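Local coordinates for EreC (Klebsiella pneumoniae, PDB 6XCQ), which probably hydrolyses the lactone ring of erythromycin and related macrolides, an esterase activity that gives resistance to these antibiotics, at residues L56-E67 with R333-F343; L303-P314 with V324-E332. The protein carries 1 engineered substitution. All blocks are in the same frame, centred on the assembly; numbering follows the deposited sequence.

Contact 1. Residues L56-E67 with R333-F343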
loop_
_atom_site.group_PDB
_atom_site.type_symbol
_atom_site.label_atom_id
_atom_site.label_comp_id
_atom_site.label_asym_id
_atom_site.label_seq_id
_atom_site.Cartn_x
_atom_site.Cartn_y
_atom_site.Cartn_z
ATOM N N LEU A 56 -15.496 -3.238 -16.312
ATOM C CA LEU A 56 -14.859 -3.911 -15.188
ATOM C C LEU A 56 -15.025 -3.121 -13.900
ATOM O O LEU A 56 -14.995 -3.711 -12.817
ATOM C CB LEU A 56 -13.378 -4.188 -15.494
ATOM C CG LEU A 56 -12.273 -3.134 -15.424
ATOM C CD1 LEU A 56 -11.787 -2.924 -13.989
ATOM C CD2 LEU A 56 -11.102 -3.558 -16.312
ATOM N N VAL A 57 -15.227 -1.808 -13.992
ATOM C CA VAL A 57 -15.377 -1.008 -12.783
ATOM C C VAL A 57 -16.817 -1.019 -12.263
ATOM O O VAL A 57 -17.030 -0.814 -11.060
ATOM C CB VAL A 57 -14.843 0.407 -13.060
ATOM C CG1 VAL A 57 -15.210 1.371 -11.939
ATOM C CG2 VAL A 57 -13.322 0.349 -13.206
ATOM N N GLU A 58 -17.810 -1.276 -13.121
ATOM C CA GLU A 58 -19.180 -1.462 -12.640
ATOM C C GLU A 58 -19.237 -2.634 -11.671
ATOM O O GLU A 58 -18.726 -3.722 -11.957
ATOM C CB GLU A 58 -20.146 -1.722 -13.800
ATOM C CG GLU A 58 -20.067 -0.741 -14.950
ATOM C CD GLU A 58 -20.904 -1.156 -16.158
ATOM O OE1 GLU A 58 -21.356 -0.257 -16.903
ATOM O OE2 GLU A 58 -21.107 -2.377 -16.360
ATOM N N GLY A 59 -19.866 -2.418 -10.525
ATOM C CA GLY A 59 -19.932 -3.461 -9.535
ATOM C C GLY A 59 -18.689 -3.623 -8.699
ATOM O O GLY A 59 -18.685 -4.451 -7.778
ATOM N N ALA A 60 -17.634 -2.869 -8.986
ATOM C CA ALA A 60 -16.451 -2.870 -8.138
ATOM C C ALA A 60 -16.658 -1.948 -6.939
ATOM O O ALA A 60 -17.201 -0.847 -7.065
ATOM C CB ALA A 60 -15.222 -2.427 -8.941
ATOM N N ARG A 61 -16.229 -2.406 -5.764
ATOM C CA ARG A 61 -16.091 -1.536 -4.610
ATOM C C ARG A 61 -14.643 -1.327 -4.185
ATOM O O ARG A 61 -14.375 -0.422 -3.385
ATOM C CB ARG A 61 -16.892 -2.084 -3.419
ATOM C CG ARG A 61 -18.394 -2.113 -3.642
ATOM C CD ARG A 61 -19.095 -2.446 -2.339
ATOM N NE ARG A 61 -18.683 -1.522 -1.291
ATOM C CZ ARG A 61 -18.874 -1.722 0.009
ATOM N NH1 ARG A 61 -19.466 -2.833 0.437
ATOM N NH2 ARG A 61 -18.445 -0.823 0.883
ATOM N N ILE A 62 -13.710 -2.129 -4.698
ATOM C CA ILE A 62 -12.281 -1.987 -4.419
ATOM C C ILE A 62 -11.548 -2.024 -5.754
ATOM O O ILE A 62 -11.594 -3.040 -6.450
ATOM C CB ILE A 62 -11.760 -3.109 -3.507
ATOM C CG1 ILE A 62 -12.592 -3.208 -2.222
ATOM C CG2 ILE A 62 -10.306 -2.883 -3.153
ATOM C CD1 ILE A 62 -12.704 -4.594 -1.711
ATOM N N VAL A 63 -10.877 -0.930 -6.112
ATOM C CA VAL A 63 -10.070 -0.877 -7.325
ATOM C C VAL A 63 -8.648 -0.495 -6.935
ATOM O O VAL A 63 -8.423 0.563 -6.330
ATOM C CB VAL A 63 -10.634 0.102 -8.368
ATOM C CG1 VAL A 63 -9.660 0.220 -9.548
ATOM C CG2 VAL A 63 -11.987 -0.387 -8.878
ATOM N N GLY A 64 -7.689 -1.351 -7.278
ATOM C CA GLY A 64 -6.293 -1.052 -7.025
ATOM C C GLY A 64 -5.656 -0.413 -8.244
ATOM O O GLY A 64 -5.817 -0.902 -9.364
ATOM N N LEU A 65 -4.945 0.701 -8.019
ATOM C CA LEU A 65 -4.117 1.364 -9.028
ATOM C C LEU A 65 -2.661 1.105 -8.651
ATOM O O LEU A 65 -2.186 1.591 -7.618
ATOM C CB LEU A 65 -4.406 2.866 -9.101
ATOM C CG LEU A 65 -5.854 3.325 -9.352
ATOM C CD1 LEU A 65 -5.945 4.840 -9.248
ATOM C CD2 LEU A 65 -6.351 2.876 -10.720
ATOM N N GLY A 66 -1.972 0.314 -9.465
ATOM C CA GLY A 66 -0.647 -0.161 -9.133
ATOM C C GLY A 66 0.456 0.824 -9.463
ATOM O O GLY A 66 0.248 2.008 -9.736
ATOM N N GLU A 67 1.674 0.311 -9.371
ATOM C CA GLU A 67 2.845 0.962 -9.931
ATOM C C GLU A 67 3.872 -0.140 -10.073
ATOM O O GLU A 67 4.025 -0.958 -9.160
ATOM C CB GLU A 67 3.359 2.119 -9.054
ATOM C CG GLU A 67 3.541 1.773 -7.588
ATOM C CD GLU A 67 4.057 2.954 -6.755
ATOM O OE1 GLU A 67 4.045 4.101 -7.245
ATOM O OE2 GLU A 67 4.496 2.723 -5.613
ATOM N N ARG A 333 -13.164 -12.534 -2.101
ATOM C CA ARG A 333 -14.426 -12.023 -1.575
ATOM C C ARG A 333 -15.600 -12.576 -2.367
ATOM O O ARG A 333 -15.593 -12.545 -3.600
ATOM C CB ARG A 333 -14.437 -10.493 -1.629
ATOM C CG ARG A 333 -13.647 -9.833 -0.530
ATOM C CD ARG A 333 -13.497 -8.334 -0.760
ATOM N NE ARG A 333 -14.777 -7.667 -0.966
ATOM C CZ ARG A 333 -15.587 -7.296 0.025
ATOM N NH1 ARG A 333 -15.244 -7.535 1.278
ATOM N NH2 ARG A 333 -16.730 -6.685 -0.234
ATOM N N GLU A 334 -16.617 -13.073 -1.654
ATOM C CA GLU A 334 -17.811 -13.589 -2.324
ATOM C C GLU A 334 -18.497 -12.521 -3.166
ATOM O O GLU A 334 -19.170 -12.847 -4.152
ATOM C CB GLU A 334 -18.796 -14.152 -1.297
ATOM N N GLU A 335 -18.341 -11.248 -2.802
ATOM C CA GLU A 335 -18.931 -10.166 -3.584
ATOM C C GLU A 335 -18.266 -9.971 -4.942
ATOM O O GLU A 335 -18.831 -9.267 -5.784
ATOM C CB GLU A 335 -18.871 -8.859 -2.797
ATOM C CG GLU A 335 -19.582 -8.904 -1.458
ATOM C CD GLU A 335 -18.690 -9.378 -0.321
ATOM O OE1 GLU A 335 -18.870 -8.892 0.812
ATOM O OE2 GLU A 335 -17.813 -10.238 -0.554
ATOM N N GLU A 336 -17.100 -10.580 -5.178
ATOM C CA GLU A 336 -16.365 -10.453 -6.444
ATOM C C GLU A 336 -16.299 -9.000 -6.922
ATOM O O GLU A 336 -16.503 -8.689 -8.098
ATOM C CB GLU A 336 -16.978 -11.364 -7.508
ATOM C CG GLU A 336 -16.872 -12.831 -7.149
ATOM C CD GLU A 336 -17.400 -13.741 -8.240
ATOM O OE1 GLU A 336 -17.332 -13.350 -9.421
ATOM O OE2 GLU A 336 -17.885 -14.849 -7.915
ATOM N N ASP A 337 -15.981 -8.099 -5.984
ATOM C CA ASP A 337 -15.990 -6.660 -6.227
ATOM C C ASP A 337 -14.598 -6.025 -6.102
ATOM O O ASP A 337 -14.495 -4.821 -5.854
ATOM C CB ASP A 337 -16.968 -5.984 -5.265
ATOM C CG ASP A 337 -16.613 -6.229 -3.811
ATOM O OD1 ASP A 337 -15.594 -6.903 -3.561
ATOM O OD2 ASP A 337 -17.342 -5.751 -2.911
ATOM N N TYR A 338 -13.534 -6.812 -6.243
ATOM C CA TYR A 338 -12.166 -6.309 -6.276
ATOM C C TYR A 338 -11.656 -6.306 -7.708
ATOM O O TYR A 338 -11.823 -7.295 -8.429
ATOM C CB TYR A 338 -11.239 -7.167 -5.411
ATOM C CG TYR A 338 -9.775 -6.790 -5.537
ATOM C CD1 TYR A 338 -9.324 -5.543 -5.134
ATOM C CD2 TYR A 338 -8.843 -7.690 -6.043
ATOM C CE1 TYR A 338 -7.967 -5.197 -5.242
ATOM C CE2 TYR A 338 -7.498 -7.357 -6.146
ATOM C CZ TYR A 338 -7.070 -6.112 -5.749
ATOM O OH TYR A 338 -5.735 -5.776 -5.875
ATOM N N ARG A 339 -11.019 -5.201 -8.113
ATOM C CA ARG A 339 -10.350 -5.107 -9.409
ATOM C C ARG A 339 -8.942 -4.567 -9.204
ATOM O O ARG A 339 -8.723 -3.724 -8.330
ATOM C CB ARG A 339 -11.112 -4.187 -10.382
ATOM C CG ARG A 339 -12.613 -4.468 -10.504
ATOM C CD ARG A 339 -12.948 -5.739 -11.289
ATOM N NE ARG A 339 -14.404 -5.830 -11.432
ATOM C CZ ARG A 339 -15.209 -6.548 -10.645
ATOM N NH1 ARG A 339 -14.711 -7.295 -9.664
ATOM N NH2 ARG A 339 -16.522 -6.520 -10.841
ATOM N N ALA A 340 -7.990 -5.045 -10.017
ATOM C CA ALA A 340 -6.580 -4.667 -9.900
ATOM C C ALA A 340 -6.065 -4.165 -11.244
ATOM O O ALA A 340 -6.098 -4.900 -12.237
ATOM C CB ALA A 340 -5.731 -5.854 -9.432
ATOM N N ILE A 341 -5.554 -2.943 -11.271
ATOM C CA ILE A 341 -4.981 -2.369 -12.482
ATOM C C ILE A 341 -3.476 -2.221 -12.258
ATOM O O ILE A 341 -3.036 -1.420 -11.422
ATOM C CB ILE A 341 -5.635 -1.031 -12.847
ATOM C CG1 ILE A 341 -7.167 -1.169 -12.814
ATOM C CG2 ILE A 341 -5.131 -0.569 -14.220
ATOM C CD1 ILE A 341 -7.926 0.079 -13.204
ATOM N N ALA A 342 -2.689 -3.038 -12.952
ATOM C CA ALA A 342 -1.235 -2.911 -12.915
ATOM C C ALA A 342 -0.772 -1.739 -13.776
ATOM O O ALA A 342 -1.392 -1.415 -14.789
ATOM C CB ALA A 342 -0.566 -4.187 -13.407
ATOM N N PHE A 343 0.317 -1.091 -13.351
ATOM C CA PHE A 343 0.974 -0.028 -14.114
ATOM C C PHE A 343 2.358 -0.516 -14.503
ATOM O O PHE A 343 3.116 -0.957 -13.634
ATOM C CB PHE A 343 1.155 1.264 -13.299
ATOM C CG PHE A 343 -0.084 2.059 -13.070
ATOM C CD1 PHE A 343 -1.342 1.464 -13.046
ATOM C CD2 PHE A 343 0.014 3.413 -12.798
ATOM C CE1 PHE A 343 -2.492 2.222 -12.786
ATOM C CE2 PHE A 343 -1.127 4.173 -12.544
ATOM C CZ PHE A 343 -2.376 3.572 -12.543
HETATM O O HOH W 1 -17.706 -5.474 -13.332
#
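The side chains of Arg339 and Leu56 pass alongside one another, running opposite ways, the CD1 methyl of Leu56 lying 3.9 Å from CB of Arg339, and the arginine then turns its NE to the leucine carbonyl. A bend at chi2 (-73°) folds the chain back toward the end of helix 54-57, so that NE gives a short bond of 2.6 Å to Leu56 O, which lies 18° out of the guanidinium plane. Ala60 CB sits over one face of that group. NH1 donates to Glu336 O and Tyr338 O, so several carbonyls fix the rotation of the guanidinium.

Strands 62-65 and 338-343 run parallel, their axes 4.6 Å apart at closest approach, as neighbours in the core of the mixed sheet of this erythromycin esterase. The ladder starts at Asp337 O, which accepts from both Arg61 N and Ile62 N, each at 3.0 Å.

On one side of the sheet, Ile62 crosses the Tyr338 ring at about a right angle, and its CG2 meets the ring edge 3.5 Å from CD1. On the other, Ile341 CD1 reaches Val63 CG1 and Leu65 CD2. Further along, Gly66 O stands over one face of the Phe343 ring, 3.4 Å from CG. Arg333, whose NE touches Ile62 CD1, grips Asp337 side-on with NE and NH2, one nitrogen to each carboxylate oxygen, while its NH1 pairs with Asp290.

Contact 2. Residues L303-P314 with V324-E332. Engineered in segment 303-314: Asn309 (natural residue His).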
loop_
_atom_site.group_PDB
_atom_site.type_symbol
_atom_site.label_atom_id
_atom_site.label_comp_id
_atom_site.label_asym_id
_atom_site.label_seq_id
_atom_site.Cartn_x
_atom_site.Cartn_y
_atom_site.Cartn_z
ATOM N N LEU A 303 -7.225 1.619 -3.997
ATOM C CA LEU A 303 -6.034 1.198 -3.255
ATOM C C LEU A 303 -4.795 1.586 -4.052
ATOM O O LEU A 303 -4.647 1.171 -5.204
ATOM C CB LEU A 303 -6.031 -0.310 -2.995
ATOM C CG LEU A 303 -7.243 -0.896 -2.275
ATOM C CD1 LEU A 303 -7.031 -2.413 -2.072
ATOM C CD2 LEU A 303 -7.440 -0.160 -0.952
ATOM N N LEU A 304 -3.905 2.370 -3.441
ATOM C CA LEU A 304 -2.666 2.806 -4.091
ATOM C C LEU A 304 -1.553 1.941 -3.515
ATOM O O LEU A 304 -1.014 2.220 -2.440
ATOM C CB LEU A 304 -2.418 4.300 -3.848
ATOM C CG LEU A 304 -3.459 5.313 -4.348
ATOM C CD1 LEU A 304 -2.925 6.759 -4.216
ATOM C CD2 LEU A 304 -3.856 5.018 -5.798
ATOM N N ALA A 305 -1.243 0.844 -4.196
ATOM C CA ALA A 305 -0.205 -0.049 -3.710
ATOM C C ALA A 305 0.608 -0.549 -4.899
ATOM O O ALA A 305 0.277 -0.283 -6.054
ATOM C CB ALA A 305 -0.806 -1.206 -2.902
ATOM N N HIS A 306 1.683 -1.272 -4.610
ATOM C CA HIS A 306 2.549 -1.784 -5.670
ATOM C C HIS A 306 1.801 -2.841 -6.488
ATOM O O HIS A 306 0.886 -3.500 -5.977
ATOM C CB HIS A 306 3.819 -2.376 -5.049
ATOM C CG HIS A 306 4.967 -2.525 -6.005
ATOM N ND1 HIS A 306 5.088 -3.600 -6.853
ATOM C CD2 HIS A 306 6.056 -1.748 -6.225
ATOM C CE1 HIS A 306 6.202 -3.484 -7.559
ATOM N NE2 HIS A 306 6.812 -2.371 -7.193
ATOM N N ASN A 307 2.178 -2.983 -7.776
ATOM C CA ASN A 307 1.702 -4.105 -8.597
ATOM C C ASN A 307 1.787 -5.421 -7.833
ATOM O O ASN A 307 0.852 -6.232 -7.852
ATOM C CB ASN A 307 2.524 -4.248 -9.890
ATOM C CG ASN A 307 2.197 -3.194 -10.942
ATOM O OD1 ASN A 307 1.387 -2.292 -10.727
ATOM N ND2 ASN A 307 2.847 -3.314 -12.101
ATOM N N ASN A 308 2.929 -5.665 -7.182
ATOM C CA ASN A 308 3.133 -6.917 -6.462
ATOM C C ASN A 308 2.143 -7.097 -5.311
ATOM O O ASN A 308 1.893 -8.236 -4.905
ATOM C CB ASN A 308 4.559 -6.997 -5.912
ATOM C CG ASN A 308 5.615 -7.028 -7.008
ATOM O OD1 ASN A 308 5.306 -6.977 -8.189
ATOM N ND2 ASN A 308 6.871 -7.095 -6.608
ATOM N N ASN A 309 1.589 -6.012 -4.760
ATOM C CA ASN A 309 0.599 -6.184 -3.698
ATOM C C ASN A 309 -0.806 -6.364 -4.263
ATOM O O ASN A 309 -1.604 -7.123 -3.705
ATOM C CB ASN A 309 0.580 -4.988 -2.730
ATOM C CG ASN A 309 1.925 -4.710 -2.088
ATOM O OD1 ASN A 309 2.522 -3.663 -2.320
ATOM N ND2 ASN A 309 2.384 -5.626 -1.243
ATOM N N LEU A 310 -1.125 -5.669 -5.354
ATOM C CA LEU A 310 -2.459 -5.734 -5.935
ATOM C C LEU A 310 -2.702 -7.020 -6.710
ATOM O O LEU A 310 -3.865 -7.387 -6.920
ATOM C CB LEU A 310 -2.682 -4.547 -6.875
ATOM C CG LEU A 310 -2.601 -3.125 -6.312
ATOM C CD1 LEU A 310 -2.831 -2.157 -7.451
ATOM C CD2 LEU A 310 -3.640 -2.906 -5.241
ATOM N N GLN A 311 -1.633 -7.675 -7.165
ATOM C CA GLN A 311 -1.726 -8.883 -7.985
ATOM C C GLN A 311 -2.632 -9.913 -7.324
ATOM O O GLN A 311 -2.651 -10.037 -6.100
ATOM C CB GLN A 311 -0.318 -9.460 -8.172
ATOM C CG GLN A 311 -0.202 -10.593 -9.175
ATOM C CD GLN A 311 1.238 -10.903 -9.524
ATOM O OE1 GLN A 311 2.038 -10.005 -9.822
ATOM N NE2 GLN A 311 1.582 -12.179 -9.484
ATOM N N LYS A 312 -3.416 -10.640 -8.124
ATOM C CA LYS A 312 -4.385 -11.571 -7.545
ATOM C C LYS A 312 -3.907 -13.018 -7.553
ATOM O O LYS A 312 -4.633 -13.897 -7.089
ATOM C CB LYS A 312 -5.735 -11.450 -8.270
ATOM C CG LYS A 312 -6.298 -10.021 -8.246
ATOM C CD LYS A 312 -7.714 -9.908 -8.826
ATOM C CE LYS A 312 -7.751 -10.102 -10.326
ATOM N NZ LYS A 312 -9.096 -9.718 -10.884
ATOM N N THR A 313 -2.707 -13.281 -8.049
ATOM C CA THR A 313 -2.112 -14.615 -8.097
ATOM C C THR A 313 -0.786 -14.580 -7.346
ATOM O O THR A 313 -0.265 -13.480 -7.085
ATOM C CB THR A 313 -1.893 -15.036 -9.550
ATOM O OG1 THR A 313 -0.988 -14.103 -10.158
ATOM C CG2 THR A 313 -3.227 -15.088 -10.317
ATOM N N PRO A 314 -0.197 -15.731 -6.999
ATOM C CA PRO A 314 1.049 -15.708 -6.224
ATOM C C PRO A 314 2.179 -14.979 -6.940
ATOM O O PRO A 314 2.357 -15.087 -8.162
ATOM C CB PRO A 314 1.372 -17.195 -6.037
ATOM C CG PRO A 314 0.040 -17.851 -6.047
ATOM C CD PRO A 314 -0.746 -17.102 -7.082
ATOM N N VAL A 324 1.873 -14.872 -1.185
ATOM C CA VAL A 324 0.475 -14.594 -1.480
ATOM C C VAL A 324 0.278 -13.086 -1.337
ATOM O O VAL A 324 0.544 -12.546 -0.255
ATOM C CB VAL A 324 -0.443 -15.367 -0.531
ATOM C CG1 VAL A 324 -1.890 -14.972 -0.754
ATOM C CG2 VAL A 324 -0.248 -16.861 -0.720
ATOM N N PRO A 325 -0.117 -12.378 -2.388
ATOM C CA PRO A 325 -0.294 -10.927 -2.279
ATOM C C PRO A 325 -1.644 -10.574 -1.683
ATOM O O PRO A 325 -2.577 -11.376 -1.676
ATOM C CB PRO A 325 -0.220 -10.446 -3.733
ATOM C CG PRO A 325 -0.735 -11.627 -4.506
ATOM C CD PRO A 325 -0.353 -12.866 -3.757
ATOM N N MET A 326 -1.735 -9.327 -1.211
ATOM C CA MET A 326 -3.007 -8.790 -0.733
ATOM C C MET A 326 -4.134 -9.029 -1.740
ATOM O O MET A 326 -5.231 -9.463 -1.375
ATOM C CB MET A 326 -2.857 -7.296 -0.440
ATOM C CG MET A 326 -4.179 -6.594 -0.137
ATOM S SD MET A 326 -4.048 -4.788 -0.150
ATOM C CE MET A 326 -3.718 -4.462 -1.881
ATOM N N GLY A 327 -3.876 -8.769 -3.026
ATOM C CA GLY A 327 -4.931 -8.915 -4.021
ATOM C C GLY A 327 -5.503 -10.321 -4.123
ATOM O O GLY A 327 -6.680 -10.491 -4.455
ATOM N N GLN A 328 -4.691 -11.345 -3.848
ATOM C CA GLN A 328 -5.191 -12.713 -3.942
ATOM C C GLN A 328 -6.199 -12.992 -2.834
ATOM O O GLN A 328 -7.180 -13.717 -3.051
ATOM C CB GLN A 328 -4.035 -13.726 -3.901
ATOM C CG GLN A 328 -4.474 -15.201 -4.113
ATOM C CD GLN A 328 -3.317 -16.179 -4.323
ATOM O OE1 GLN A 328 -2.147 -15.796 -4.314
ATOM N NE2 GLN A 328 -3.649 -17.460 -4.522
ATOM N N HIS A 329 -5.987 -12.409 -1.646
ATOM C CA HIS A 329 -6.998 -12.481 -0.595
ATOM C C HIS A 329 -8.266 -11.751 -1.017
ATOM O O HIS A 329 -9.373 -12.291 -0.921
ATOM C CB HIS A 329 -6.472 -11.874 0.718
ATOM C CG HIS A 329 -5.335 -12.623 1.347
ATOM N ND1 HIS A 329 -5.521 -13.602 2.298
ATOM C CD2 HIS A 329 -3.994 -12.514 1.178
ATOM C CE1 HIS A 329 -4.346 -14.060 2.693
ATOM N NE2 HIS A 329 -3.401 -13.414 2.030
ATOM N N LEU A 330 -8.123 -10.508 -1.482
ATOM C CA LEU A 330 -9.286 -9.714 -1.858
ATOM C C LEU A 330 -10.060 -10.331 -3.012
ATOM O O LEU A 330 -11.292 -10.220 -3.062
ATOM C CB LEU A 330 -8.847 -8.300 -2.224
ATOM C CG LEU A 330 -8.266 -7.485 -1.073
ATOM C CD1 LEU A 330 -7.831 -6.103 -1.605
ATOM C CD2 LEU A 330 -9.295 -7.378 0.078
ATOM N N ALA A 331 -9.371 -10.971 -3.951
ATOM C CA ALA A 331 -10.072 -11.669 -5.029
ATOM C C ALA A 331 -10.944 -12.812 -4.527
ATOM O O ALA A 331 -11.782 -13.304 -5.292
ATOM C CB ALA A 331 -9.077 -12.214 -6.057
ATOM N N GLU A 332 -10.755 -13.249 -3.280
ATOM C CA GLU A 332 -11.549 -14.301 -2.654
ATOM C C GLU A 332 -12.927 -13.843 -2.198
ATOM O O GLU A 332 -13.760 -14.699 -1.884
ATOM C CB GLU A 332 -10.834 -14.859 -1.425
ATOM C CG GLU A 332 -9.590 -15.654 -1.692
ATOM C CD GLU A 332 -9.271 -16.585 -0.544
ATOM O OE1 GLU A 332 -9.231 -17.813 -0.771
ATOM O OE2 GLU A 332 -9.066 -16.092 0.591
#
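Asn309 O receives Gly327 N in a backbone hydrogen bond of 2.9 Å, and this tie brings the short helix 307-310 against the start of helix 326-330. Gly327 fits closely here: its CA also makes a C-H...O contact with Leu310 O, and Gln311 O lies 3.3 Å from the same carbon. With no side chain on Gly327, the two backbones come this near at its CA. Asn309 itself is an engineered residue, histidine in the natural protein; its ND2 is bound by Asp282, which also accepts from Met326 N.

Met326 fills the apolar side of the junction. Its first two torsions are extended, CG lying opposite the backbone N (chi1 171°), and the turn at chi3 swings CE alongside Leu310, 3.7 Å from CD2, where the two side chains point the same way. Leu303 crosses Met326 at a slant, then meets Leu330 tip to tip, CD1 to CD1 at 3.8 Å. Pro325, buried, sets its ring among backbone carbonyls, with CB 3.3 Å from Asn308 O. Gln328 extends beside the chain at Lys312, its CB 3.2 Å from Lys312 O, and its OE1 rests 3.4 Å from Pro314 CD. The aliphatic part of Lys312 lies along Ala331 CB, while its ammonium pairs with Asp422.

His306 N-caps helix 307-310, its ND1 accepting from Asn308 N in the ring plane; the reciprocal half of the capping box, His306 N to OD1 of the engineered Asn309, is weak. Helix 307-310 follows the C-terminal end of strand 301-304, while helix 326-330 packs on Leu303 of that strand through Met326 and Leu330. Helix 279-295 packs on Met326, helix 417-420 lies beside Gln311 and Thr313, and strand 338-345 touches Leu330 and Lys312.

How the contacts relate
Going from the N terminus, the chain first passes through 56-67, whose strand takes its place in the sheet, and contact 1 is closed only 266 residues later, when 333-343 adds the next strand. That long loop is largely helical. Contact 2 is nested within it: 303-314 leaves strand 301-304, the other neighbour of strand 62-65. After nine residues, six of them strand, the chain returns as 324-332. Helix 326-330 then leads into strand 338-345, so the local closure hands the chain on to the distant one. The contacts also touch directly, Tyr338 OH lying 2.7 Å from Leu310 O and Phe343 O 2.8 Å from Asn307 ND2, both probable hydrogen bonds.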